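Local coordinates for Lpg0393 helical bundle domain-containing protein (Legionella pneumophila subsp. pneumophila str. Philadelphia 1, PDB 4R0G) that acts as a guanine-nucleotide exchange factor for the Rab GTPases Rab5, Rab21 and Rab22, probably through its VPS9-like domain, at residues G15-F20 with S159-Q164; K25-Y30 with S45-E50; L67-E72 with T148-A153. All blocks are in the same frame, centred on the assembly; numbering follows the deposited sequence.

How the contacts relate
Contacts 1 and 3 form one packed region, whereas contact 2 lies apart. The centres of contacts 1 and 3 are 13 Å apart and their side chains meet: Y17 CD1 lies 3.7 Å from L67 CG, and A161 CB lies 3.9 Å from V70 CG2. Helix 58-71 touches both partners of contact 1. Contact 2 has its centre 22 Å from that of contact 1 and 24 Å from that of contact 3, with nearest atoms about 7 Å and about 11 Å away. Helix 23-30 follows helix 17-20 in the chain, and I89 of helix 80-101 touches both F20 and L47. Contact 1 joins helix 17-20 to the long helix 155-183.

Contact 1 (G15-F20 with S159-Q164); sequences GKYLLF and SKAFDQ
Y17 meets A161 where the short helix 17-20 of the VPS9-like region packs against the long helix 155-183. A Schellman motif ends helix 5-14 just before this contact: G15, with positive phi, is its C-prime residue, and the bonds are K16 N to A11 O and G15 N to L12 O. K16 then serves as N-cap of helix 17-20, and F20 N returns a backbone bond to K16 O.

The close part of the interface is one edge of the tyrosine ring. CE2 of Y17 lies 3.6 Å from A161 CB, and CD2 of Y17 is 3.8 Å from the same methyl, which sits near the plane of the ring. With chi1 at -66°, CG of Y17 is anti to the carbonyl carbon, and the ring's CD2–CE2 side is presented to helix 155-183. One ring face has G15 O 3.3 Å above its plane, offset toward the rim. L12 and I66 also touch Y17, so this side of the contact belongs to the buried interior.

Packing is looser around Q164. The closest approach there is 4.4 Å, from L18 CD1 to Q164 O, and no hydrogen bond crosses between the segments. Q164 is exposed to solvent and K160 likewise, while D163 makes a salt bridge through OD1 to K243 NZ of the second subunit. The helix thus turns A161 inward and D163 toward the dimer partner.

The amide of Q164 turns NE2 back to its own helix: Q164 NE2 donates to K160 O at 2.8 Å, with an N-H...O angle of 147° and the donor lying above the carbonyl plane.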
ATOM      1  N   GLY A  15       4.236  22.426  -6.071  1.00 60.57           N
ATOM      2  CA  GLY A  15       3.485  21.432  -5.332  1.00 56.70           C
ATOM      3  C   GLY A  15       2.812  20.395  -6.217  1.00 55.25           C
ATOM      4  O   GLY A  15       2.004  19.606  -5.734  1.00 55.46           O
ATOM      5  N   LYS A  16       3.156  20.353  -7.503  1.00 59.69           N
ATOM      6  CA  LYS A  16       2.462  19.403  -8.358  1.00 58.50           C
ATOM      7  C   LYS A  16       3.278  18.098  -8.337  1.00 52.46           C
ATOM      8  O   LYS A  16       4.154  17.839  -9.184  1.00 49.94           O
ATOM      9  CB  LYS A  16       2.375  19.990  -9.775  1.00 49.72           C
ATOM     10  N   TYR A  17       2.899  17.221  -7.423  1.00 44.14           N
ATOM     11  CA  TYR A  17       3.833  16.180  -7.062  1.00 46.67           C
ATOM     12  C   TYR A  17       3.826  14.970  -7.991  1.00 48.10           C
ATOM     13  O   TYR A  17       4.893  14.505  -8.402  1.00 49.37           O
ATOM     14  CB  TYR A  17       3.659  15.771  -5.607  1.00 45.35           C
ATOM     15  CG  TYR A  17       4.013  16.828  -4.583  1.00 44.04           C
ATOM     16  CD1 TYR A  17       5.279  17.385  -4.513  1.00 46.12           C
ATOM     17  CD2 TYR A  17       3.086  17.226  -3.639  1.00 47.95           C
ATOM     18  CE1 TYR A  17       5.600  18.341  -3.535  1.00 41.32           C
ATOM     19  CE2 TYR A  17       3.396  18.167  -2.667  1.00 49.44           C
ATOM     20  CZ  TYR A  17       4.652  18.717  -2.620  1.00 45.94           C
ATOM     21  OH  TYR A  17       4.923  19.646  -1.643  1.00 51.03           O
ATOM     22  N   LEU A  18       2.634  14.472  -8.326  1.00 49.80           N
ATOM     23  CA  LEU A  18       2.494  13.335  -9.254  1.00 45.85           C
ATOM     24  C   LEU A  18       3.219  13.638 -10.530  1.00 50.17           C
ATOM     25  O   LEU A  18       3.856  12.755 -11.112  1.00 53.66           O
ATOM     26  CB  LEU A  18       1.032  13.017  -9.552  1.00 43.61           C
ATOM     27  CG  LEU A  18       0.511  12.224  -8.378  1.00 39.05           C
ATOM     28  CD1 LEU A  18      -0.981  12.097  -8.411  1.00 40.21           C
ATOM     29  CD2 LEU A  18       1.233  10.892  -8.430  1.00 36.31           C
ATOM     30  N   LEU A  19       3.138  14.898 -10.948  1.00 47.57           N
ATOM     31  CA  LEU A  19       3.886  15.343 -12.108  1.00 47.39           C
ATOM     32  C   LEU A  19       5.386  15.369 -11.809  1.00 42.98           C
ATOM     33  O   LEU A  19       6.186  14.890 -12.605  1.00 41.05           O
ATOM     34  CB  LEU A  19       3.370  16.706 -12.599  1.00 49.43           C
ATOM     35  CG  LEU A  19       4.183  17.303 -13.744  1.00 52.80           C
ATOM     36  CD1 LEU A  19       4.196  16.314 -14.930  1.00 47.51           C
ATOM     37  CD2 LEU A  19       3.672  18.717 -14.121  1.00 43.57           C
ATOM     38  N   PHE A  20       5.770  15.911 -10.661  1.00 43.31           N
ATOM     39  CA  PHE A  20       7.195  15.979 -10.338  1.00 42.24           C
ATOM     40  C   PHE A  20       7.864  14.609 -10.374  1.00 45.50           C
ATOM     41  O   PHE A  20       8.979  14.480 -10.874  1.00 41.90           O
ATOM     42  CB  PHE A  20       7.416  16.624  -8.999  1.00 44.58           C
ATOM     43  CG  PHE A  20       8.741  16.276  -8.378  1.00 52.24           C
ATOM     44  CD1 PHE A  20       9.921  16.810  -8.885  1.00 45.71           C
ATOM     45  CD2 PHE A  20       8.819  15.438  -7.264  1.00 47.01           C
ATOM     46  CE1 PHE A  20      11.151  16.507  -8.330  1.00 36.83           C
ATOM     47  CE2 PHE A  20      10.061  15.148  -6.697  1.00 47.59           C
ATOM     48  CZ  PHE A  20      11.226  15.699  -7.242  1.00 43.06           C
ATOM     49  N   SER A 159      -1.271  17.199   4.438  1.00 61.90           N
ATOM     50  CA  SER A 159      -2.667  16.813   4.300  1.00 56.55           C
ATOM     51  C   SER A 159      -3.271  17.261   2.968  1.00 59.99           C
ATOM     52  O   SER A 159      -4.099  16.556   2.393  1.00 64.03           O
ATOM     53  CB  SER A 159      -3.484  17.389   5.439  1.00 61.13           C
ATOM     54  OG  SER A 159      -4.840  17.022   5.284  1.00 76.35           O
ATOM     55  N   LYS A 160      -2.849  18.415   2.469  1.00 52.45           N
ATOM     56  CA  LYS A 160      -3.327  18.883   1.179  1.00 54.29           C
ATOM     57  C   LYS A 160      -2.724  18.094   0.030  1.00 54.87           C
ATOM     58  O   LYS A 160      -3.420  17.785  -0.929  1.00 55.42           O
ATOM     59  CB  LYS A 160      -3.100  20.399   0.996  1.00 56.09           C
ATOM     60  CG  LYS A 160      -4.037  21.227   1.858  1.00 75.45           C
ATOM     61  CD  LYS A 160      -3.788  22.753   1.844  1.00 87.03           C
ATOM     62  CE  LYS A 160      -4.551  23.386   3.042  1.00 94.43           C
ATOM     63  NZ  LYS A 160      -4.743  24.868   3.056  1.00 98.71           N
ATOM     64  N   ALA A 161      -1.438  17.772   0.117  1.00 51.72           N
ATOM     65  CA  ALA A 161      -0.794  17.017  -0.953  1.00 47.74           C
ATOM     66  C   ALA A 161      -1.440  15.664  -1.022  1.00 52.05           C
ATOM     67  O   ALA A 161      -1.733  15.148  -2.101  1.00 55.38           O
ATOM     68  CB  ALA A 161       0.660  16.863  -0.696  1.00 49.02           C
ATOM     69  N   PHE A 162      -1.683  15.114   0.156  1.00 46.21           N
ATOM     70  CA  PHE A 162      -2.257  13.806   0.269  1.00 48.94           C
ATOM     71  C   PHE A 162      -3.563  13.667  -0.506  1.00 57.17           C
ATOM     72  O   PHE A 162      -3.700  12.793  -1.385  1.00 51.27           O
ATOM     73  CB  PHE A 162      -2.520  13.489   1.725  1.00 43.24           C
ATOM     74  CG  PHE A 162      -3.188  12.161   1.924  1.00 51.63           C
ATOM     75  CD1 PHE A 162      -2.599  10.992   1.448  1.00 47.57           C
ATOM     76  CD2 PHE A 162      -4.416  12.068   2.572  1.00 57.30           C
ATOM     77  CE1 PHE A 162      -3.227   9.747   1.631  1.00 49.22           C
ATOM     78  CE2 PHE A 162      -5.045  10.820   2.754  1.00 45.34           C
ATOM     79  CZ  PHE A 162      -4.450   9.673   2.286  1.00 40.04           C
ATOM     80  N   ASP A 163      -4.522  14.523  -0.175  1.00 61.01           N
ATOM     81  CA  ASP A 163      -5.845  14.393  -0.761  1.00 66.98           C
ATOM     82  C   ASP A 163      -5.760  14.496  -2.269  1.00 64.30           C
ATOM     83  O   ASP A 163      -6.508  13.803  -2.975  1.00 62.31           O
ATOM     84  CB  ASP A 163      -6.843  15.401  -0.166  1.00 73.25           C
ATOM     85  CG  ASP A 163      -7.207  15.078   1.303  1.00 90.79           C
ATOM     86  OD1 ASP A 163      -7.535  13.907   1.634  1.00 83.43           O
ATOM     87  OD2 ASP A 163      -7.157  16.009   2.138  1.00102.31           O
ATOM     88  N   GLN A 164      -4.824  15.316  -2.756  1.00 54.70           N
ATOM     89  CA  GLN A 164      -4.721  15.537  -4.201  1.00 59.28           C
ATOM     90  C   GLN A 164      -3.822  14.549  -4.964  1.00 55.28           C
ATOM     91  O   GLN A 164      -3.943  14.403  -6.180  1.00 52.94           O
ATOM     92  CB  GLN A 164      -4.397  17.017  -4.535  1.00 48.19           C
ATOM     93  CG  GLN A 164      -3.118  17.542  -3.933  1.00 61.00           C
ATOM     94  CD  GLN A 164      -2.995  19.064  -4.006  1.00 64.14           C
ATOM     95  OE1 GLN A 164      -2.583  19.635  -5.030  1.00 58.64           O
ATOM     96  NE2 GLN A 164      -3.354  19.728  -2.907  1.00 63.18           N
TER

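Contact 2 (K25-Y30 with S45-E50); sequences KFIAEY and SLLIFE
A nearly perpendicular helix crossing inside the VPS9-like region brings I27 of helix 23-30 against L46, L47 and E50 of helix 40-53. The local axes of the two segments make an angle of 96° and approach to 10.6 Å. I27 and L46 have the nearest alpha carbons, with CA of I27 7.4 Å from CA of L46, which places the isoleucine at the crossing.

The two branches of I27 are used separately. CG2, anti to the backbone N, lies 3.8 Å from L46 CB; the two side chains slide past each other in opposite directions, and the leucine is met at the base of its side chain. The other branch is extended, chi2 -179°, and carries CD1 out to L47. There I27 CD1 is 3.6 Å from L47 CD1 and 4.0 Å from L47 CG, with the two side chains crossing at about a right angle. The same methyl reaches the aliphatic part of E50, where I27 CD1 to E50 CB measures 4.4 Å.

L47 continues into the interior, touching I89 and A92 of helix 80-101, so I27 is joined through it to a third helix. Next to I27, F26 packs one ring face on Y30 CB, 4.2 Å above the plane of the F26 ring, and meets the ring of Y8.

E50 divides its side chain between two environments. Its CB belongs to the apolar patch, whereas OE1 is hydrogen-bonded to the hydroxyl of Y31, just beyond the end of helix 23-30. No hydrogen bond or ion pair joins the two segments themselves. The direct contact between them is therefore apolar, made by the branches of I27 against L46, L47 and the CB of E50, while E50 directs OE1 to Y31, outside that apolar contact.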
ATOM      1  N   LYS A  25      11.452   9.405 -15.367  1.00 49.97           N
ATOM      2  CA  LYS A  25      11.080   8.800 -16.645  1.00 52.29           C
ATOM      3  C   LYS A  25      11.526   9.694 -17.816  1.00 54.25           C
ATOM      4  O   LYS A  25      11.912   9.205 -18.877  1.00 56.70           O
ATOM      5  CB  LYS A  25       9.566   8.513 -16.681  1.00 53.97           C
ATOM      6  CG  LYS A  25       9.107   7.767 -17.910  1.00 58.36           C
ATOM      7  CD  LYS A  25       7.622   7.980 -18.201  1.00 67.37           C
ATOM      8  CE  LYS A  25       7.243   7.311 -19.542  1.00 81.49           C
ATOM      9  NZ  LYS A  25       5.773   7.046 -19.695  1.00 87.55           N
ATOM     10  N   PHE A  26      11.478  11.007 -17.613  1.00 52.07           N
ATOM     11  CA  PHE A  26      11.961  11.964 -18.610  1.00 55.33           C
ATOM     12  C   PHE A  26      13.483  11.902 -18.738  1.00 57.79           C
ATOM     13  O   PHE A  26      14.044  11.837 -19.836  1.00 57.74           O
ATOM     14  CB  PHE A  26      11.478  13.389 -18.245  1.00 59.48           C
ATOM     15  CG  PHE A  26      12.339  14.507 -18.784  1.00 59.45           C
ATOM     16  CD1 PHE A  26      12.194  14.949 -20.096  1.00 59.00           C
ATOM     17  CD2 PHE A  26      13.273  15.139 -17.963  1.00 56.52           C
ATOM     18  CE1 PHE A  26      12.981  15.980 -20.584  1.00 58.32           C
ATOM     19  CE2 PHE A  26      14.064  16.180 -18.446  1.00 57.91           C
ATOM     20  CZ  PHE A  26      13.914  16.600 -19.757  1.00 62.36           C
ATOM     21  N   ILE A  27      14.143  11.906 -17.590  1.00 60.55           N
ATOM     22  CA  ILE A  27      15.587  11.793 -17.552  1.00 55.19           C
ATOM     23  C   ILE A  27      16.020  10.519 -18.270  1.00 55.81           C
ATOM     24  O   ILE A  27      17.065  10.482 -18.883  1.00 62.00           O
ATOM     25  CB  ILE A  27      16.091  11.858 -16.104  1.00 47.82           C
ATOM     26  CG1 ILE A  27      15.900  13.279 -15.581  1.00 56.71           C
ATOM     27  CG2 ILE A  27      17.550  11.469 -15.990  1.00 44.55           C
ATOM     28  CD1 ILE A  27      16.380  13.488 -14.152  1.00 58.21           C
ATOM     29  N   ALA A  28      15.199   9.485 -18.250  1.00 58.75           N
ATOM     30  CA  ALA A  28      15.614   8.239 -18.873  1.00 62.65           C
ATOM     31  C   ALA A  28      15.515   8.334 -20.390  1.00 64.81           C
ATOM     32  O   ALA A  28      16.251   7.655 -21.102  1.00 68.37           O
ATOM     33  CB  ALA A  28      14.801   7.081 -18.345  1.00 61.09           C
ATOM     34  N   GLU A  29      14.594   9.161 -20.881  1.00 64.04           N
ATOM     35  CA  GLU A  29      14.473   9.380 -22.324  1.00 70.06           C
ATOM     36  C   GLU A  29      15.431  10.423 -22.885  1.00 69.23           C
ATOM     37  O   GLU A  29      16.027  10.224 -23.948  1.00 70.61           O
ATOM     38  CB  GLU A  29      13.035   9.706 -22.718  1.00 71.09           C
ATOM     39  CG  GLU A  29      12.150   8.489 -22.657  1.00 86.57           C
ATOM     40  CD  GLU A  29      10.878   8.664 -23.447  1.00 93.80           C
ATOM     41  OE1 GLU A  29      10.171   9.672 -23.199  1.00 95.35           O
ATOM     42  OE2 GLU A  29      10.594   7.795 -24.310  1.00 89.66           O
ATOM     43  N   TYR A  30      15.573  11.531 -22.167  1.00 63.16           N
ATOM     44  CA  TYR A  30      16.470  12.596 -22.579  1.00 57.91           C
ATOM     45  C   TYR A  30      17.865  12.043 -22.750  1.00 63.26           C
ATOM     46  O   TYR A  30      18.607  12.509 -23.610  1.00 75.84           O
ATOM     47  CB  TYR A  30      16.454  13.722 -21.546  1.00 62.86           C
ATOM     48  CG  TYR A  30      17.264  14.947 -21.896  1.00 65.09           C
ATOM     49  CD1 TYR A  30      16.818  15.850 -22.852  1.00 66.20           C
ATOM     50  CD2 TYR A  30      18.460  15.230 -21.234  1.00 67.19           C
ATOM     51  CE1 TYR A  30      17.558  17.003 -23.169  1.00 58.99           C
ATOM     52  CE2 TYR A  30      19.200  16.377 -21.537  1.00 70.67           C
ATOM     53  CZ  TYR A  30      18.743  17.256 -22.512  1.00 68.43           C
ATOM     54  OH  TYR A  30      19.467  18.385 -22.822  1.00 68.92           O
ATOM     55  N   SER A  45      22.981   9.143 -10.719  1.00 49.99           N
ATOM     56  CA  SER A  45      24.030  10.032 -11.186  1.00 51.76           C
ATOM     57  C   SER A  45      23.447  11.144 -12.025  1.00 49.19           C
ATOM     58  O   SER A  45      23.661  12.315 -11.724  1.00 48.37           O
ATOM     59  CB  SER A  45      25.080   9.258 -11.967  1.00 52.52           C
ATOM     60  OG  SER A  45      25.755   8.373 -11.095  1.00 51.17           O
ATOM     61  N   LEU A  46      22.683  10.779 -13.050  1.00 47.66           N
ATOM     62  CA  LEU A  46      22.014  11.785 -13.879  1.00 49.42           C
ATOM     63  C   LEU A  46      21.132  12.770 -13.063  1.00 51.04           C
ATOM     64  O   LEU A  46      21.266  14.012 -13.189  1.00 46.01           O
ATOM     65  CB  LEU A  46      21.245  11.118 -15.025  1.00 49.52           C
ATOM     66  CG  LEU A  46      22.023  10.115 -15.898  1.00 50.15           C
ATOM     67  CD1 LEU A  46      21.083   9.279 -16.735  1.00 51.12           C
ATOM     68  CD2 LEU A  46      22.998  10.808 -16.823  1.00 55.45           C
ATOM     69  N   LEU A  47      20.258  12.219 -12.216  1.00 46.28           N
ATOM     70  CA  LEU A  47      19.480  13.031 -11.273  1.00 42.55           C
ATOM     71  C   LEU A  47      20.338  14.012 -10.468  1.00 44.13           C
ATOM     72  O   LEU A  47      19.934  15.143 -10.281  1.00 45.62           O
ATOM     73  CB  LEU A  47      18.731  12.159 -10.293  1.00 43.74           C
ATOM     74  CG  LEU A  47      17.258  11.926 -10.530  1.00 49.24           C
ATOM     75  CD1 LEU A  47      17.079  10.980 -11.670  1.00 49.99           C
ATOM     76  CD2 LEU A  47      16.673  11.309  -9.272  1.00 46.03           C
ATOM     77  N   ILE A  48      21.506  13.599  -9.980  1.00 42.50           N
ATOM     78  CA  ILE A  48      22.330  14.534  -9.203  1.00 45.24           C
ATOM     79  C   ILE A  48      22.847  15.665 -10.092  1.00 48.72           C
ATOM     80  O   ILE A  48      22.747  16.851  -9.757  1.00 49.35           O
ATOM     81  CB  ILE A  48      23.537  13.867  -8.528  1.00 45.20           C
ATOM     82  CG1 ILE A  48      23.074  12.985  -7.371  1.00 42.74           C
ATOM     83  CG2 ILE A  48      24.487  14.951  -7.996  1.00 41.02           C
ATOM     84  CD1 ILE A  48      24.022  11.886  -7.083  1.00 43.14           C
ATOM     85  N   PHE A  49      23.413  15.289 -11.226  1.00 48.96           N
ATOM     86  CA  PHE A  49      23.887  16.256 -12.186  1.00 50.29           C
ATOM     87  C   PHE A  49      22.771  17.211 -12.508  1.00 50.54           C
ATOM     88  O   PHE A  49      22.890  18.420 -12.342  1.00 54.24           O
ATOM     89  CB  PHE A  49      24.279  15.544 -13.469  1.00 54.03           C
ATOM     90  CG  PHE A  49      24.700  16.464 -14.545  1.00 54.92           C
ATOM     91  CD1 PHE A  49      25.889  17.172 -14.435  1.00 54.68           C
ATOM     92  CD2 PHE A  49      23.909  16.642 -15.663  1.00 57.67           C
ATOM     93  CE1 PHE A  49      26.295  18.035 -15.428  1.00 50.45           C
ATOM     94  CE2 PHE A  49      24.303  17.515 -16.669  1.00 59.09           C
ATOM     95  CZ  PHE A  49      25.504  18.206 -16.550  1.00 57.85           C
ATOM     96  N   GLU A  50      21.658  16.649 -12.940  1.00 51.66           N
ATOM     97  CA  GLU A  50      20.564  17.462 -13.426  1.00 51.47           C
ATOM     98  C   GLU A  50      19.987  18.436 -12.373  1.00 44.83           C
ATOM     99  O   GLU A  50      19.700  19.598 -12.636  1.00 45.56           O
ATOM    100  CB  GLU A  50      19.501  16.542 -14.001  1.00 43.66           C
ATOM    101  CG  GLU A  50      18.744  17.188 -15.093  1.00 52.64           C
ATOM    102  CD  GLU A  50      19.530  17.341 -16.373  1.00 62.26           C
ATOM    103  OE1 GLU A  50      20.124  16.348 -16.832  1.00 67.52           O
ATOM    104  OE2 GLU A  50      19.544  18.459 -16.932  1.00 74.03           O
TER

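Contact 3 (L67-E72 with T148-A153); sequences LYAVHE and TWVKEA
V150 CG1 approaches the ring of Y68 obliquely where helix 58-71 packs, near its C-terminal end, against the C-terminal end of helix 132-151 in the all-helical VPS9-like fold; Y68 CB lies 4.1 Å from V150 CG2. The second flat group, the imidazole of H71, is bonded at its edge: H71 ND1 donates to E72 OE2 at 2.6 Å with an N-H...O angle of 164°, and the oxygen lies only 9° out of the ring plane. At the other ring nitrogen, NE2, H71 is hydrogen-bonded to S83 OG of helix 80-101. Held at both nitrogens, the imidazole probably has its rotation fixed.

The backbones come close, with A69 CA 5.6 Å from V150 CA, an approach permitted by the small side chain of A69. V150 meets helix 58-71 with both of its branches. Its chi1 of 163° sets CG1 anti to the backbone N, where it rests 4.0 Å from A69 CA and 4.1 Å from A69 CB, while CG2 turns to Y68. V150 also touches A65, one turn earlier on helix 58-71.

No hydrogen bond spans the two segments; the contact is apolar, of V150 and A153 methyls against A69 and the CB of Y68. Past the end of helix 132-151 the chain bends toward helix 155-183, and A153, which also touches V158 there, closes the patch by setting its CB 4.2 Å from A69 CB.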
ATOM      1  N   LEU A  67       6.479  15.825   0.284  1.00 45.11           N
ATOM      2  CA  LEU A  67       6.209  14.665  -0.553  1.00 46.24           C
ATOM      3  C   LEU A  67       6.508  13.361   0.197  1.00 45.00           C
ATOM      4  O   LEU A  67       5.679  12.464   0.254  1.00 45.26           O
ATOM      5  CB  LEU A  67       7.025  14.749  -1.844  1.00 47.11           C
ATOM      6  CG  LEU A  67       6.428  14.156  -3.139  1.00 46.04           C
ATOM      7  CD1 LEU A  67       7.525  13.638  -4.058  1.00 43.92           C
ATOM      8  CD2 LEU A  67       5.413  13.057  -2.895  1.00 43.74           C
ATOM      9  N   TYR A  68       7.681  13.282   0.803  1.00 46.90           N
ATOM     10  CA  TYR A  68       8.086  12.100   1.551  1.00 44.05           C
ATOM     11  C   TYR A  68       7.157  11.803   2.713  1.00 44.28           C
ATOM     12  O   TYR A  68       6.722  10.665   2.905  1.00 44.46           O
ATOM     13  CB  TYR A  68       9.479  12.306   2.121  1.00 47.82           C
ATOM     14  CG  TYR A  68      10.229  11.021   2.226  1.00 49.84           C
ATOM     15  CD1 TYR A  68      11.019  10.588   1.177  1.00 43.72           C
ATOM     16  CD2 TYR A  68      10.136  10.218   3.366  1.00 44.85           C
ATOM     17  CE1 TYR A  68      11.718   9.392   1.261  1.00 49.93           C
ATOM     18  CE2 TYR A  68      10.824   9.010   3.454  1.00 41.06           C
ATOM     19  CZ  TYR A  68      11.616   8.610   2.399  1.00 49.36           C
ATOM     20  OH  TYR A  68      12.318   7.436   2.452  1.00 56.08           O
ATOM     21  N   ALA A  69       6.889  12.824   3.518  1.00 45.28           N
ATOM     22  CA  ALA A  69       5.986  12.676   4.651  1.00 42.82           C
ATOM     23  C   ALA A  69       4.698  12.013   4.176  1.00 45.41           C
ATOM     24  O   ALA A  69       4.130  11.156   4.854  1.00 46.57           O
ATOM     25  CB  ALA A  69       5.684  14.034   5.258  1.00 45.87           C
ATOM     26  N   VAL A  70       4.249  12.411   2.990  1.00 45.46           N
ATOM     27  CA  VAL A  70       3.084  11.796   2.384  1.00 40.16           C
ATOM     28  C   VAL A  70       3.353  10.321   2.076  1.00 39.46           C
ATOM     29  O   VAL A  70       2.532   9.474   2.340  1.00 37.90           O
ATOM     30  CB  VAL A  70       2.659  12.516   1.104  1.00 37.04           C
ATOM     31  CG1 VAL A  70       1.489  11.782   0.487  1.00 39.80           C
ATOM     32  CG2 VAL A  70       2.315  14.002   1.380  1.00 34.35           C
ATOM     33  N   HIS A  71       4.522  10.016   1.537  1.00 39.71           N
ATOM     34  CA  HIS A  71       4.866   8.653   1.163  1.00 41.40           C
ATOM     35  C   HIS A  71       4.854   7.743   2.391  1.00 48.46           C
ATOM     36  O   HIS A  71       4.712   6.519   2.274  1.00 49.42           O
ATOM     37  CB  HIS A  71       6.225   8.660   0.461  1.00 40.15           C
ATOM     38  CG  HIS A  71       6.683   7.328  -0.048  1.00 43.19           C
ATOM     39  ND1 HIS A  71       7.501   6.494   0.687  1.00 45.94           N
ATOM     40  CD2 HIS A  71       6.490   6.709  -1.238  1.00 45.73           C
ATOM     41  CE1 HIS A  71       7.775   5.411  -0.021  1.00 43.46           C
ATOM     42  NE2 HIS A  71       7.174   5.513  -1.194  1.00 38.61           N
ATOM     43  N   GLU A  72       4.982   8.333   3.579  1.00 51.35           N
ATOM     44  CA  GLU A  72       4.969   7.537   4.809  1.00 44.19           C
ATOM     45  C   GLU A  72       3.626   7.437   5.509  1.00 51.34           C
ATOM     46  O   GLU A  72       3.545   6.815   6.575  1.00 62.03           O
ATOM     47  CB  GLU A  72       6.052   7.982   5.784  1.00 46.96           C
ATOM     48  CG  GLU A  72       7.446   8.056   5.159  1.00 41.37           C
ATOM     49  CD  GLU A  72       7.833   6.782   4.432  1.00 54.65           C
ATOM     50  OE1 GLU A  72       8.015   5.735   5.093  1.00 63.75           O
ATOM     51  OE2 GLU A  72       7.961   6.813   3.187  1.00 61.35           O
ATOM     52  N   THR A 148      14.524  14.808   9.882  1.00 58.93           N
ATOM     53  CA  THR A 148      13.986  15.726  10.886  1.00 59.84           C
ATOM     54  C   THR A 148      12.974  16.691  10.245  1.00 61.03           C
ATOM     55  O   THR A 148      11.864  16.878  10.752  1.00 62.82           O
ATOM     56  CB  THR A 148      15.103  16.520  11.578  1.00 60.65           C
ATOM     57  OG1 THR A 148      15.754  17.328  10.598  1.00 70.75           O
ATOM     58  CG2 THR A 148      16.126  15.578  12.220  1.00 55.27           C
ATOM     59  N   TRP A 149      13.362  17.311   9.137  1.00 57.26           N
ATOM     60  CA  TRP A 149      12.420  18.120   8.370  1.00 64.02           C
ATOM     61  C   TRP A 149      11.167  17.346   7.931  1.00 61.99           C
ATOM     62  O   TRP A 149      10.109  17.938   7.693  1.00 64.91           O
ATOM     63  CB  TRP A 149      13.111  18.741   7.157  1.00 60.02           C
ATOM     64  CG  TRP A 149      14.125  19.739   7.560  1.00 63.91           C
ATOM     65  CD1 TRP A 149      14.242  20.319   8.784  1.00 65.69           C
ATOM     66  CD2 TRP A 149      15.173  20.293   6.744  1.00 67.83           C
ATOM     67  NE1 TRP A 149      15.296  21.201   8.789  1.00 74.89           N
ATOM     68  CE2 TRP A 149      15.886  21.205   7.551  1.00 68.24           C
ATOM     69  CE3 TRP A 149      15.574  20.105   5.414  1.00 63.04           C
ATOM     70  CZ2 TRP A 149      16.988  21.918   7.077  1.00 57.96           C
ATOM     71  CZ3 TRP A 149      16.664  20.813   4.947  1.00 58.40           C
ATOM     72  CH2 TRP A 149      17.359  21.706   5.779  1.00 61.54           C
ATOM     73  N   VAL A 150      11.279  16.030   7.816  1.00 56.66           N
ATOM     74  CA  VAL A 150      10.125  15.241   7.436  1.00 59.98           C
ATOM     75  C   VAL A 150       9.168  15.125   8.613  1.00 64.67           C
ATOM     76  O   VAL A 150       7.969  15.373   8.464  1.00 73.09           O
ATOM     77  CB  VAL A 150      10.526  13.887   6.846  1.00 59.57           C
ATOM     78  CG1 VAL A 150       9.347  12.919   6.837  1.00 53.57           C
ATOM     79  CG2 VAL A 150      11.056  14.098   5.438  1.00 53.94           C
ATOM     80  N   LYS A 151       9.704  14.798   9.788  1.00 64.19           N
ATOM     81  CA  LYS A 151       8.934  14.875  11.030  1.00 61.40           C
ATOM     82  C   LYS A 151       8.285  16.245  11.267  1.00 61.61           C
ATOM     83  O   LYS A 151       7.222  16.315  11.869  1.00 68.72           O
ATOM     84  CB  LYS A 151       9.789  14.464  12.233  1.00 55.60           C
ATOM     85  CG  LYS A 151      10.140  12.978  12.227  1.00 76.87           C
ATOM     86  CD  LYS A 151      10.511  12.449  13.617  1.00 90.10           C
ATOM     87  CE  LYS A 151      10.602  10.917  13.614  1.00 93.27           C
ATOM     88  NZ  LYS A 151      10.995  10.356  14.939  1.00 93.26           N
ATOM     89  N   GLU A 152       8.910  17.319  10.787  1.00 56.27           N
ATOM     90  CA  GLU A 152       8.404  18.670  11.017  1.00 55.42           C
ATOM     91  C   GLU A 152       7.524  19.235   9.929  1.00 62.37           C
ATOM     92  O   GLU A 152       7.108  20.382  10.049  1.00 69.44           O
ATOM     93  CB  GLU A 152       9.553  19.660  11.191  1.00 56.40           C
ATOM     94  CG  GLU A 152      10.468  19.361  12.331  1.00 62.61           C
ATOM     95  CD  GLU A 152      11.730  20.189  12.249  1.00 73.40           C
ATOM     96  OE1 GLU A 152      11.720  21.204  11.494  1.00 67.71           O
ATOM     97  OE2 GLU A 152      12.728  19.811  12.918  1.00 70.49           O
ATOM     98  N   ALA A 153       7.283  18.478   8.858  1.00 59.91           N
ATOM     99  CA  ALA A 153       6.528  18.986   7.701  1.00 55.51           C
ATOM    100  C   ALA A 153       5.157  19.540   8.101  1.00 57.55           C
ATOM    101  O   ALA A 153       4.457  18.935   8.905  1.00 56.01           O
ATOM    102  CB  ALA A 153       6.362  17.901   6.652  1.00 56.61           C
TER